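Local atomic coordinates of desmoplakin (Homo sapiens, PDB entry 3R6N), a protein that probably helps to link cell-surface adhesion molecules to intermediate filaments in desmosomes, here through a rigid fragment of its plakin domain built from spectrin repeats. Residues R104-I109 with M174-T179; Q235-Q240 with S369-H374; N198-Q203 with K266-L271. One frame throughout, in Å; residues are numbered along the deposited sequence.

Contact 1: residues R104-I109 with M174-T179; sequences REIMWI and MDTLQT. With D1D ((4S,5S)-1,2-dithiane-4,5-diol), chain C.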
loop_
_atom_site.group_PDB
_atom_site.type_symbol
_atom_site.label_atom_id
_atom_site.label_comp_id
_atom_site.label_asym_id
_atom_site.label_seq_id
_atom_site.Cartn_x
_atom_site.Cartn_y
_atom_site.Cartn_z
ATOM N N ARG A 104 3.822 -31.763 4.771
ATOM C CA ARG A 104 3.204 -30.934 5.798
ATOM C C ARG A 104 3.679 -29.489 5.706
ATOM O O ARG A 104 2.970 -28.565 6.102
ATOM C CB ARG A 104 3.505 -31.485 7.196
ATOM C CG ARG A 104 3.054 -32.918 7.426
ATOM C CD ARG A 104 2.808 -33.169 8.905
ATOM N NE ARG A 104 1.779 -32.273 9.428
ATOM C CZ ARG A 104 1.482 -32.138 10.717
ATOM N NH1 ARG A 104 2.143 -32.842 11.628
ATOM N NH2 ARG A 104 0.527 -31.296 11.094
ATOM N N GLU A 105 4.885 -29.300 5.187
ATOM C CA GLU A 105 5.459 -27.970 5.074
ATOM C C GLU A 105 4.791 -27.182 3.954
ATOM O O GLU A 105 4.697 -25.954 4.011
ATOM C CB GLU A 105 6.960 -28.066 4.832
ATOM C CG GLU A 105 7.772 -27.136 5.696
ATOM C CD GLU A 105 7.392 -27.224 7.158
ATOM O OE1 GLU A 105 6.321 -26.693 7.522
ATOM O OE2 GLU A 105 8.161 -27.820 7.947
ATOM N N ILE A 106 4.331 -27.895 2.933
ATOM C CA ILE A 106 3.655 -27.270 1.807
ATOM C C ILE A 106 2.243 -26.846 2.192
ATOM O O ILE A 106 1.770 -25.782 1.787
ATOM C CB ILE A 106 3.618 -28.217 0.594
ATOM C CG1 ILE A 106 4.915 -28.087 -0.206
ATOM C CG2 ILE A 106 2.425 -27.916 -0.293
ATOM C CD1 ILE A 106 5.236 -29.289 -1.075
ATOM N N MET A 107 1.573 -27.673 2.985
ATOM C CA MET A 107 0.220 -27.344 3.411
ATOM C C MET A 107 0.222 -26.094 4.278
ATOM O O MET A 107 -0.714 -25.297 4.237
ATOM C CB MET A 107 -0.438 -28.504 4.158
ATOM C CG MET A 107 -1.951 -28.495 4.016
ATOM S SD MET A 107 -2.824 -29.455 5.256
ATOM C CE MET A 107 -2.561 -28.452 6.718
ATOM N N TRP A 108 1.285 -25.929 5.058
ATOM C CA TRP A 108 1.416 -24.779 5.937
ATOM C C TRP A 108 1.470 -23.498 5.119
ATOM O O TRP A 108 0.724 -22.551 5.369
ATOM C CB TRP A 108 2.672 -24.909 6.803
ATOM C CG TRP A 108 2.789 -23.845 7.845
ATOM C CD1 TRP A 108 2.333 -23.904 9.127
ATOM C CD2 TRP A 108 3.389 -22.552 7.689
ATOM N NE1 TRP A 108 2.617 -22.731 9.783
ATOM C CE2 TRP A 108 3.265 -21.884 8.921
ATOM C CE3 TRP A 108 4.021 -21.895 6.627
ATOM C CZ2 TRP A 108 3.748 -20.594 9.124
ATOM C CZ3 TRP A 108 4.500 -20.614 6.831
ATOM C CH2 TRP A 108 4.362 -19.978 8.069
ATOM N N ILE A 109 2.355 -23.479 4.132
ATOM C CA ILE A 109 2.504 -22.318 3.275
ATOM C C ILE A 109 1.224 -22.085 2.490
ATOM O O ILE A 109 0.754 -20.956 2.379
ATOM C CB ILE A 109 3.675 -22.496 2.309
ATOM C CG1 ILE A 109 4.953 -22.814 3.092
ATOM C CG2 ILE A 109 3.848 -21.250 1.450
ATOM C CD1 ILE A 109 6.106 -23.270 2.220
ATOM N N MET A 174 10.856 -31.160 -3.645
ATOM C CA MET A 174 11.422 -29.966 -3.027
ATOM C C MET A 174 11.235 -28.758 -3.934
ATOM O O MET A 174 10.942 -27.659 -3.466
ATOM C CB MET A 174 12.906 -30.165 -2.719
ATOM C CG MET A 174 13.212 -31.369 -1.835
ATOM S SD MET A 174 12.528 -31.257 -0.167
ATOM C CE MET A 174 13.220 -29.699 0.381
ATOM N N ASP A 175 11.413 -28.963 -5.236
ATOM C CA ASP A 175 11.141 -27.916 -6.217
ATOM C C ASP A 175 9.761 -27.324 -5.971
ATOM O O ASP A 175 9.581 -26.109 -5.987
ATOM C CB ASP A 175 11.215 -28.474 -7.642
ATOM C CG ASP A 175 12.642 -28.639 -8.135
ATOM O OD1 ASP A 175 12.821 -29.082 -9.291
ATOM O OD2 ASP A 175 13.579 -28.316 -7.372
ATOM N N THR A 176 8.790 -28.201 -5.747
ATOM C CA THR A 176 7.432 -27.789 -5.433
ATOM C C THR A 176 7.432 -26.865 -4.224
ATOM O O THR A 176 6.938 -25.740 -4.293
ATOM C CB THR A 176 6.529 -29.008 -5.171
ATOM O OG1 THR A 176 6.264 -29.672 -6.410
ATOM C CG2 THR A 176 5.209 -28.581 -4.562
ATOM N N LEU A 177 7.997 -27.346 -3.121
ATOM C CA LEU A 177 8.116 -26.548 -1.906
ATOM C C LEU A 177 8.700 -25.172 -2.215
ATOM O O LEU A 177 8.097 -24.151 -1.899
ATOM C CB LEU A 177 8.999 -27.266 -0.886
ATOM C CG LEU A 177 9.191 -26.577 0.465
ATOM C CD1 LEU A 177 8.003 -26.839 1.370
ATOM C CD2 LEU A 177 10.466 -27.061 1.125
ATOM N N GLN A 178 9.875 -25.155 -2.842
ATOM C CA GLN A 178 10.528 -23.906 -3.227
ATOM C C GLN A 178 9.569 -22.968 -3.958
ATOM O O GLN A 178 9.521 -21.774 -3.671
ATOM C CB GLN A 178 11.756 -24.186 -4.098
ATOM C CG GLN A 178 12.384 -22.941 -4.718
ATOM C CD GLN A 178 13.060 -22.043 -3.695
ATOM O OE1 GLN A 178 14.055 -22.424 -3.079
ATOM N NE2 GLN A 178 12.524 -20.843 -3.515
ATOM N N THR A 179 8.816 -23.517 -4.906
ATOM C CA THR A 179 7.873 -22.728 -5.690
ATOM C C THR A 179 6.830 -22.062 -4.800
ATOM O O THR A 179 6.553 -20.869 -4.939
ATOM C CB THR A 179 7.149 -23.584 -6.747
ATOM O OG1 THR A 179 8.071 -23.985 -7.768
ATOM C CG2 THR A 179 6.018 -22.791 -7.382
HETATM S S1 D1D C . 13.439 -24.834 -0.579
HETATM C C1 D1D C . 15.198 -24.772 -0.540
HETATM C C2 D1D C . 15.706 -23.464 0.068
HETATM O O2 D1D C . 16.730 -22.929 -0.777
HETATM C C3 D1D C . 14.615 -22.410 0.267
HETATM O O3 D1D C . 15.236 -21.131 0.444
HETATM C C4 D1D C . 13.740 -22.693 1.485
HETATM S S4 D1D C . 12.795 -24.144 1.177
#

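Contact 2: residues Q235-Q240 with S369-H374; sequences QHLLEQ and SLVSWH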
loop_
_atom_site.group_PDB
_atom_site.type_symbol
_atom_site.label_atom_id
_atom_site.label_comp_id
_atom_site.label_asym_id
_atom_site.label_seq_id
_atom_site.Cartn_x
_atom_site.Cartn_y
_atom_site.Cartn_z
ATOM N N GLN A 235 -12.174 53.915 16.245
ATOM C CA GLN A 235 -11.342 53.058 17.080
ATOM C C GLN A 235 -11.644 51.585 16.823
ATOM O O GLN A 235 -10.752 50.806 16.488
ATOM C CB GLN A 235 -11.546 53.386 18.559
ATOM C CG GLN A 235 -10.726 52.528 19.504
ATOM C CD GLN A 235 -11.009 52.837 20.959
ATOM O OE1 GLN A 235 -11.457 53.934 21.296
ATOM N NE2 GLN A 235 -10.756 51.869 21.832
ATOM N N HIS A 236 -12.910 51.215 16.983
ATOM C CA HIS A 236 -13.357 49.846 16.764
ATOM C C HIS A 236 -12.851 49.267 15.443
ATOM O O HIS A 236 -12.486 48.094 15.369
ATOM C CB HIS A 236 -14.882 49.783 16.807
ATOM C CG HIS A 236 -15.450 48.516 16.253
ATOM N ND1 HIS A 236 -15.504 47.345 16.977
ATOM C CD2 HIS A 236 -15.984 48.235 15.041
ATOM C CE1 HIS A 236 -16.050 46.398 16.237
ATOM N NE2 HIS A 236 -16.350 46.911 15.058
ATOM N N LEU A 237 -12.838 50.094 14.403
ATOM C CA LEU A 237 -12.392 49.666 13.080
ATOM C C LEU A 237 -10.926 49.250 13.073
ATOM O O LEU A 237 -10.581 48.154 12.631
ATOM C CB LEU A 237 -12.608 50.778 12.054
ATOM C CG LEU A 237 -14.023 50.958 11.512
ATOM C CD1 LEU A 237 -14.090 52.184 10.618
ATOM C CD2 LEU A 237 -14.457 49.712 10.756
ATOM N N LEU A 238 -10.066 50.138 13.561
ATOM C CA LEU A 238 -8.629 49.894 13.558
ATOM C C LEU A 238 -8.267 48.616 14.315
ATOM O O LEU A 238 -7.278 47.956 13.998
ATOM C CB LEU A 238 -7.882 51.095 14.143
ATOM C CG LEU A 238 -8.144 52.436 13.454
ATOM C CD1 LEU A 238 -7.301 53.530 14.084
ATOM C CD2 LEU A 238 -7.867 52.339 11.962
ATOM N N GLU A 239 -9.077 48.275 15.312
ATOM C CA GLU A 239 -8.855 47.076 16.113
ATOM C C GLU A 239 -9.368 45.838 15.389
ATOM O O GLU A 239 -8.785 44.758 15.496
ATOM C CB GLU A 239 -9.534 47.217 17.476
ATOM C CG GLU A 239 -8.955 48.333 18.335
ATOM C CD GLU A 239 -9.971 48.923 19.296
ATOM O OE1 GLU A 239 -11.183 48.687 19.102
ATOM O OE2 GLU A 239 -9.558 49.629 20.242
ATOM N N GLN A 240 -10.462 46.002 14.653
ATOM C CA GLN A 240 -11.008 44.925 13.835
ATOM C C GLN A 240 -10.055 44.577 12.702
ATOM O O GLN A 240 -9.871 43.410 12.366
ATOM C CB GLN A 240 -12.365 45.324 13.259
ATOM C CG GLN A 240 -13.530 45.145 14.217
ATOM C CD GLN A 240 -13.962 43.697 14.347
ATOM O OE1 GLN A 240 -13.144 42.811 14.611
ATOM N NE2 GLN A 240 -15.254 43.445 14.157
ATOM N N SER A 369 -11.666 51.253 3.505
ATOM C CA SER A 369 -12.339 52.390 2.898
ATOM C C SER A 369 -13.185 53.118 3.929
ATOM O O SER A 369 -13.400 54.322 3.825
ATOM C CB SER A 369 -13.218 51.941 1.732
ATOM O OG SER A 369 -14.345 51.220 2.198
ATOM N N LEU A 370 -13.673 52.384 4.922
ATOM C CA LEU A 370 -14.468 52.999 5.973
ATOM C C LEU A 370 -13.568 53.808 6.895
ATOM O O LEU A 370 -14.023 54.724 7.578
ATOM C CB LEU A 370 -15.233 51.943 6.768
ATOM C CG LEU A 370 -16.206 52.525 7.794
ATOM C CD1 LEU A 370 -17.233 53.413 7.107
ATOM C CD2 LEU A 370 -16.887 51.423 8.586
ATOM N N VAL A 371 -12.282 53.468 6.903
ATOM C CA VAL A 371 -11.306 54.195 7.705
ATOM C C VAL A 371 -10.878 55.479 7.003
ATOM O O VAL A 371 -10.719 56.519 7.640
ATOM C CB VAL A 371 -10.058 53.340 8.008
ATOM C CG1 VAL A 371 -9.048 54.144 8.807
ATOM C CG2 VAL A 371 -10.448 52.082 8.764
ATOM N N SER A 372 -10.693 55.403 5.690
ATOM C CA SER A 372 -10.330 56.583 4.915
ATOM C C SER A 372 -11.476 57.583 4.904
ATOM O O SER A 372 -11.263 58.784 4.763
ATOM C CB SER A 372 -9.948 56.206 3.481
ATOM O OG SER A 372 -8.633 55.680 3.418
ATOM N N TRP A 373 -12.694 57.074 5.050
ATOM C CA TRP A 373 -13.872 57.926 5.101
ATOM C C TRP A 373 -13.827 58.767 6.367
ATOM O O TRP A 373 -13.990 59.985 6.320
ATOM C CB TRP A 373 -15.144 57.079 5.066
ATOM C CG TRP A 373 -16.402 57.882 4.943
ATOM C CD1 TRP A 373 -16.904 58.449 3.811
ATOM C CD2 TRP A 373 -17.324 58.200 5.993
ATOM N NE1 TRP A 373 -18.079 59.106 4.089
ATOM C CE2 TRP A 373 -18.359 58.968 5.422
ATOM C CE3 TRP A 373 -17.374 57.913 7.360
ATOM C CZ2 TRP A 373 -19.430 59.449 6.168
ATOM C CZ3 TRP A 373 -18.438 58.393 8.101
ATOM C CH2 TRP A 373 -19.452 59.153 7.504
ATOM N N HIS A 374 -13.589 58.109 7.496
ATOM C CA HIS A 374 -13.508 58.801 8.777
ATOM C C HIS A 374 -12.353 59.796 8.837
ATOM O O HIS A 374 -12.539 60.947 9.225
ATOM C CB HIS A 374 -13.411 57.801 9.926
ATOM C CG HIS A 374 -14.740 57.306 10.403
ATOM N ND1 HIS A 374 -15.053 55.966 10.476
ATOM C CD2 HIS A 374 -15.837 57.973 10.831
ATOM C CE1 HIS A 374 -16.286 55.828 10.930
ATOM N NE2 HIS A 374 -16.785 57.030 11.153
#

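Contact 3: residues N198-Q203 with K266-L271; sequences NAAYFQ and KKIVQL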
loop_
_atom_site.group_PDB
_atom_site.type_symbol
_atom_site.label_atom_id
_atom_site.label_comp_id
_atom_site.label_asym_id
_atom_site.label_seq_id
_atom_site.Cartn_x
_atom_site.Cartn_y
_atom_site.Cartn_z
ATOM N N ASN A 198 -3.374 1.697 1.192
ATOM C CA ASN A 198 -4.651 1.694 1.890
ATOM C C ASN A 198 -4.633 2.592 3.125
ATOM O O ASN A 198 -5.628 3.244 3.442
ATOM C CB ASN A 198 -5.076 0.270 2.255
ATOM C CG ASN A 198 -5.724 -0.459 1.090
ATOM O OD1 ASN A 198 -5.313 -0.303 -0.060
ATOM N ND2 ASN A 198 -6.753 -1.248 1.382
ATOM N N ALA A 199 -3.502 2.626 3.822
ATOM C CA ALA A 199 -3.340 3.551 4.931
ATOM C C ALA A 199 -3.525 4.966 4.404
ATOM O O ALA A 199 -4.387 5.707 4.875
ATOM C CB ALA A 199 -1.973 3.389 5.568
ATOM N N ALA A 200 -2.725 5.330 3.407
ATOM C CA ALA A 200 -2.811 6.649 2.790
ATOM C C ALA A 200 -4.236 6.976 2.344
ATOM O O ALA A 200 -4.758 8.052 2.638
ATOM C CB ALA A 200 -1.847 6.749 1.614
ATOM N N TYR A 201 -4.857 6.037 1.637
ATOM C CA TYR A 201 -6.218 6.201 1.140
ATOM C C TYR A 201 -7.170 6.657 2.242
ATOM O O TYR A 201 -7.974 7.570 2.042
ATOM C CB TYR A 201 -6.710 4.890 0.529
ATOM C CG TYR A 201 -8.133 4.910 0.022
ATOM C CD1 TYR A 201 -8.409 5.084 -1.327
ATOM C CD2 TYR A 201 -9.204 4.734 0.888
ATOM C CE1 TYR A 201 -9.712 5.090 -1.796
ATOM C CE2 TYR A 201 -10.509 4.740 0.426
ATOM C CZ TYR A 201 -10.754 4.919 -0.913
ATOM O OH TYR A 201 -12.047 4.920 -1.372
ATOM N N PHE A 202 -7.075 6.027 3.407
ATOM C CA PHE A 202 -7.951 6.385 4.517
ATOM C C PHE A 202 -7.488 7.656 5.225
ATOM O O PHE A 202 -8.307 8.465 5.666
ATOM C CB PHE A 202 -8.088 5.232 5.511
ATOM C CG PHE A 202 -8.880 4.072 4.985
ATOM C CD1 PHE A 202 -8.276 2.847 4.760
ATOM C CD2 PHE A 202 -10.229 4.208 4.709
ATOM C CE1 PHE A 202 -9.002 1.781 4.277
ATOM C CE2 PHE A 202 -10.965 3.144 4.225
ATOM C CZ PHE A 202 -10.351 1.929 4.008
ATOM N N GLN A 203 -6.177 7.831 5.332
ATOM C CA GLN A 203 -5.629 9.022 5.965
ATOM C C GLN A 203 -6.090 10.247 5.190
ATOM O O GLN A 203 -6.480 11.257 5.773
ATOM C CB GLN A 203 -4.099 8.957 5.992
ATOM C CG GLN A 203 -3.441 9.840 7.048
ATOM C CD GLN A 203 -3.655 11.324 6.804
ATOM O OE1 GLN A 203 -3.666 11.784 5.661
ATOM N NE2 GLN A 203 -3.827 12.082 7.883
ATOM N N LYS A 266 -3.072 13.217 -5.838
ATOM C CA LYS A 266 -2.475 12.720 -7.072
ATOM C C LYS A 266 -1.847 11.341 -6.883
ATOM O O LYS A 266 -1.498 10.669 -7.855
ATOM C CB LYS A 266 -1.430 13.709 -7.597
ATOM C CG LYS A 266 -2.013 15.007 -8.140
ATOM C CD LYS A 266 -0.912 15.956 -8.605
ATOM C CE LYS A 266 -1.482 17.142 -9.379
ATOM N NZ LYS A 266 -2.570 17.842 -8.634
ATOM N N LYS A 267 -1.713 10.918 -5.630
ATOM C CA LYS A 267 -1.060 9.651 -5.316
ATOM C C LYS A 267 -1.999 8.631 -4.677
ATOM O O LYS A 267 -1.635 7.472 -4.495
ATOM C CB LYS A 267 0.144 9.887 -4.403
ATOM C CG LYS A 267 1.252 10.703 -5.045
ATOM C CD LYS A 267 2.482 10.731 -4.162
ATOM C CE LYS A 267 2.125 11.149 -2.741
ATOM N NZ LYS A 267 3.320 11.196 -1.849
ATOM N N ILE A 268 -3.207 9.061 -4.339
ATOM C CA ILE A 268 -4.165 8.173 -3.691
ATOM C C ILE A 268 -4.667 7.084 -4.630
ATOM O O ILE A 268 -5.125 7.357 -5.738
ATOM C CB ILE A 268 -5.359 8.940 -3.107
ATOM C CG1 ILE A 268 -4.882 9.890 -2.008
ATOM C CG2 ILE A 268 -6.386 7.967 -2.549
ATOM C CD1 ILE A 268 -4.134 9.202 -0.890
ATOM N N VAL A 269 -4.580 5.847 -4.161
ATOM C CA VAL A 269 -4.921 4.674 -4.950
ATOM C C VAL A 269 -6.442 4.502 -5.053
ATOM O O VAL A 269 -7.195 5.264 -4.448
ATOM C CB VAL A 269 -4.283 3.422 -4.311
ATOM C CG1 VAL A 269 -5.233 2.798 -3.302
ATOM C CG2 VAL A 269 -3.861 2.425 -5.375
ATOM N N GLN A 270 -6.892 3.510 -5.821
ATOM C CA GLN A 270 -8.320 3.228 -5.950
ATOM C C GLN A 270 -8.712 1.920 -5.276
ATOM O O GLN A 270 -8.096 0.883 -5.510
ATOM C CB GLN A 270 -8.733 3.182 -7.417
ATOM C CG GLN A 270 -8.725 4.528 -8.097
ATOM C CD GLN A 270 -9.577 4.549 -9.349
ATOM O OE1 GLN A 270 -10.710 4.064 -9.350
ATOM N NE2 GLN A 270 -9.038 5.115 -10.425
ATOM N N LEU A 271 -9.754 1.969 -4.454
ATOM C CA LEU A 271 -10.196 0.800 -3.698
ATOM C C LEU A 271 -11.572 0.269 -4.108
ATOM O O LEU A 271 -11.786 -0.939 -4.141
ATOM C CB LEU A 271 -10.181 1.102 -2.198
ATOM C CG LEU A 271 -8.927 0.710 -1.414
ATOM C CD1 LEU A 271 -7.673 1.006 -2.205
ATOM C CD2 LEU A 271 -8.892 1.410 -0.062
#

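Contact 1: residues R104-I109 with M174-T179
Leu177 supplies the well-buried part of this contact, its two methyls serving different neighbours. CG is anti to the backbone N (chi1 -178°), and from there CD1 points into the opposing helix. It meets Ile106 CG1 at 3.7 Å, the aliphatic Glu105 CB at 3.8 Å and, less closely, Ile109 CD1 at 4.1 Å, so that one methyl is bordered by three residues within little more than one turn of segment 104-109. The side chains of Ile109 and Leu177 cross at about a right angle. The other branch, Leu177 CD2, turns to the bound dithiane and rests 3.7 Å from its atom S4; Gln178 borders the same ring with CB and OE1.

On the solvent side the packing comes down to a single pair: Ile106 CD1 meets CG2 of the exposed Thr176 at 3.6 Å, methyl against methyl, the two side chains again crosswise. Beyond Thr176 the surface of the second helix is polar and exposed: Thr179 OG1 donates to Asp175 O at 3.2 Å, from 38° above the carbonyl plane, while Thr179 N reaches the same oxygen from the opposite face. Asp175 O thus takes a side-chain bond in addition to the usual helical one. On the other flank Glu105 turns its carboxylate away from segment 174-179 to form a salt bridge with Lys145, and Leu149 touches both Glu105 and Leu177, so helix 130-161 closes this side of the core.

Within the short segments the two axes approach to 9.9 Å at 18° and run in the same direction. Such a nearly parallel pair, with a third helix lying against both, is typical of the elongated three-helix bundle of spectrin repeats.

Contact 2: residues Q235-Q240 with S369-H374
Leu237 and Leu238 are the residues of the first segment that press against Leu370, Val371 and His374 across this buried helix pair. At the start of the segment Gln235 does not touch the second helix segment; its NE2 donates instead to Glu239 OE2 at 3.0 Å. This bond between residues four apart is fairly straight (158° at the hydrogen). It lies on the syn side of the carboxylate and close to the amide plane. His236, next in sequence, has Gln240 CG over one face of its imidazole.

Leu237 is the centre of the packing. Its CG is anti to the carbonyl carbon (chi1 -79°), and CD1 meets Leu370 CD2 at 3.5 Å, the two leucine side chains standing at about a right angle. The same methyl lies 4.1 Å from Val371 CG2 and comes to the edge of the His374 imidazole, in its plane, with ND1 the nearest ring atom at 3.9 Å. One face of that imidazole has Trp373 CE3 over it, toward the rim. Met232, in the loop before the helix, touches both Leu237 and Leu370 and extends the apolar cluster. Leu238, one step on, sits at the margin; its CD2 reaches Val371 CG1 at 3.8 Å, the side chains again crossing at about a right angle, and Tyr375 adds to its surroundings. Gln240 ends the segment, touching Tyr226 and Met367.

The short axes are 10.1 Å apart at their closest and run in largely opposite directions, at 148°. With helix 399-417 packed against Ser369 and Ser372 of segment 369-374, this apolar seam between antiparallel helices is characteristic of the helical bundles of a spectrin-repeat rod.

Contact 3: residues N198-Q203 with K266-L271
Tyr201 holds CG anti to its backbone N (chi1 178°), and Asn198, one turn earlier, has CG anti to the carbonyl carbon (chi1 -81°); between the ring and the amide rests Leu271. Its CD2 sits over one face of the phenol ring, 3.6 Å from the Tyr201 ring centroid and 16° off the normal, a CH-pi contact displaced toward Tyr201 CD2 and CG. The other methyl, Leu271 CD1, lies 3.4 Å from Asn198 OD1, while the Asn198 amide nitrogen ND2 is bound to the carbonyl of Trp121.

The rim of the tyrosine meets the extended chain: Val269 O approaches Tyr201 CD1 at 3.4 Å near the ring plane. Ile268 CG2 touches the same CD1 at 3.7 Å from an oblique direction. Ile268 CD1 reaches the backbone of Ala200, 3.8 Å from its O, and lies 4.2 Å from its CB.

Ala342, on helix 340-384, touches Ile268, and Asn339, in the loop just before that helix, touches Tyr201. An irregular linker held by apolar side chains along a long helix thus marks the junction where an SH3 domain is inserted into a spectrin-repeat rod, as in plakins.

The three contacts are strung along one elongated chain. Contacts 1 and 3 share helix 167-225, with centres about 35 Å apart and nearest atoms about 21 Å apart. Contact 2 lies toward the far end, its centre about 48 Å from that of contact 3 and about 82 Å from that of contact 1, on the other side of the chain's centre from contact 1. Helix 234-265 spans the gap between contacts 2 and 3: contact 2 uses its beginning, and contact 3 the chain just after its end. Their segments alternate in sequence, with the beta strands of 285-334 between 266-271 and 369-374. Contact 1 alone borders the bound dithiane, and it also contributes Trp108 to the dithiothreitol pocket.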